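Local coordinates for outer membrane porin protein 32 (Delftia acidovorans, PDB 2FGQ) that forms trimeric, anion-selective channels across the bacterial outer membrane and binds malate, at residues E45-G48 with G49-A53. Residues are numbered along the deposited sequence; the frame is centred on the assembly and turned at random.
Sequences EDLG and GGLKA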
loop_
_atom_site.group_PDB
_atom_site.type_symbol
_atom_site.label_atom_id
_atom_site.label_comp_id
_atom_site.label_asym_id
_atom_site.label_seq_id
_atom_site.Cartn_x
_atom_site.Cartn_y
_atom_site.Cartn_z
ATOM N N GLU A 45 4.872 -14.373 20.366
ATOM C CA GLU A 45 4.199 -15.567 20.831
ATOM C C GLU A 45 5.173 -16.368 21.701
ATOM O O GLU A 45 6.257 -16.684 21.273
ATOM C CB GLU A 45 3.820 -16.446 19.641
ATOM C CG GLU A 45 3.107 -17.732 20.038
ATOM C CD GLU A 45 2.931 -18.731 18.893
ATOM O OE1 GLU A 45 3.385 -18.448 17.766
ATOM O OE2 GLU A 45 2.357 -19.828 19.135
ATOM N N ASP A 46 4.732 -16.737 22.893
ATOM C CA ASP A 46 5.519 -17.607 23.780
ATOM C C ASP A 46 5.352 -19.045 23.325
ATOM O O ASP A 46 4.226 -19.549 23.281
ATOM C CB ASP A 46 4.972 -17.412 25.210
ATOM C CG ASP A 46 5.750 -18.151 26.261
ATOM O OD1 ASP A 46 6.661 -18.932 25.956
ATOM O OD2 ASP A 46 5.489 -17.993 27.477
ATOM N N LEU A 47 6.453 -19.705 22.980
ATOM C CA LEU A 47 6.447 -21.065 22.471
ATOM C C LEU A 47 6.755 -22.074 23.553
ATOM O O LEU A 47 6.739 -23.271 23.287
ATOM C CB LEU A 47 7.456 -21.246 21.341
ATOM C CG LEU A 47 7.267 -20.300 20.140
ATOM C CD1 LEU A 47 8.381 -20.499 19.127
ATOM C CD2 LEU A 47 5.948 -20.528 19.484
ATOM N N GLY A 48 7.008 -21.586 24.747
ATOM C CA GLY A 48 7.387 -22.440 25.859
ATOM C C GLY A 48 8.883 -22.596 25.907
ATOM O O GLY A 48 9.610 -22.326 24.942
ATOM N N GLY A 49 9.376 -22.979 27.082
ATOM C CA GLY A 49 10.784 -23.248 27.243
ATOM C C GLY A 49 11.664 -22.036 27.032
ATOM O O GLY A 49 12.809 -22.201 26.653
ATOM N N GLY A 50 11.128 -20.834 27.250
ATOM C CA GLY A 50 11.848 -19.594 27.069
ATOM C C GLY A 50 12.010 -19.124 25.611
ATOM O O GLY A 50 12.628 -18.090 25.361
ATOM N N LEU A 51 11.428 -19.848 24.666
ATOM C CA LEU A 51 11.526 -19.489 23.237
ATOM C C LEU A 51 10.315 -18.664 22.841
ATOM O O LEU A 51 9.218 -18.965 23.270
ATOM C CB LEU A 51 11.566 -20.750 22.406
ATOM C CG LEU A 51 11.864 -20.633 20.906
ATOM C CD1 LEU A 51 13.277 -20.042 20.673
ATOM C CD2 LEU A 51 11.693 -21.973 20.214
ATOM N N LYS A 52 10.527 -17.641 22.022
ATOM C CA LYS A 52 9.454 -16.775 21.554
ATOM C C LYS A 52 9.581 -16.592 20.034
ATOM O O LYS A 52 10.676 -16.535 19.496
ATOM C CB LYS A 52 9.536 -15.404 22.212
ATOM C CG LYS A 52 9.294 -15.405 23.706
ATOM C CD LYS A 52 9.246 -13.969 24.227
ATOM C CE LYS A 52 9.246 -13.922 25.773
ATOM N NZ LYS A 52 8.233 -14.851 26.368
ATOM N N ALA A 53 8.449 -16.549 19.351
ATOM C CA ALA A 53 8.407 -16.176 17.956
ATOM C C ALA A 53 7.867 -14.771 17.859
ATOM O O ALA A 53 7.015 -14.370 18.636
ATOM C CB ALA A 53 7.519 -17.114 17.180
HETATM O O HOH W 1 8.563 -19.677 28.012
#
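Three consecutive glycines, Gly48, Gly49 and Gly50, carry the chain round the tip of this beta hairpin, which joins strands 26-48 and 51-60 of the 16-stranded porin barrel. Gly49 and Gly50 are the inner pair of a type I' turn from Gly48 to Leu51, closed by Leu51 N to Gly48 O at 3.1 Å. Phi is positive at all three, which suits glycine, with no side chain to crowd Gly48 O or the amide of Gly49. Behind the turn the strands run antiparallel: Glu45 and Ala53 exchange two hydrogen bonds, the shorter being Glu45 N to Ala53 O at 2.8 Å, and Leu47 N reaches Leu51 O at 2.9 Å.

Asp46 suits the shoulder of the turn because its carboxylate reaches forward along the chain to the amide two residues on. With CG anti to the backbone N (chi1 -175°), OD1 accepts from Gly48 N at 2.9 Å, met from above the carboxylate plane, and forms an Asx turn. A water donates to the same OD1 and accepts from Gly50 N, linking the strand to the turn. Lys52, paired with Asp46, bends at its last torsion to bring NZ within 4.3 Å of Asp46 OD2, too far for a salt bridge.

The CB of Leu47 points toward the returning strand, and CD1 touches Leu51 CD2 at 3.8 Å and the small methyl of Ala53 at 4.0 Å. Leu47 and Ala53 also pack on Leu81 of strand 76-83, the next along the barrel wall. Glu45 sends an extended chain into the trimer interface, where OE2 hydrogen-bonds to Ser283 and OE1 to Thr286, both of the second subunit.

Backbone, Asx-turn and water-mediated bonds thus hold the tip without a salt bridge, while hydroxyls of the neighbouring barrel satisfy the buried Glu45 carboxylate.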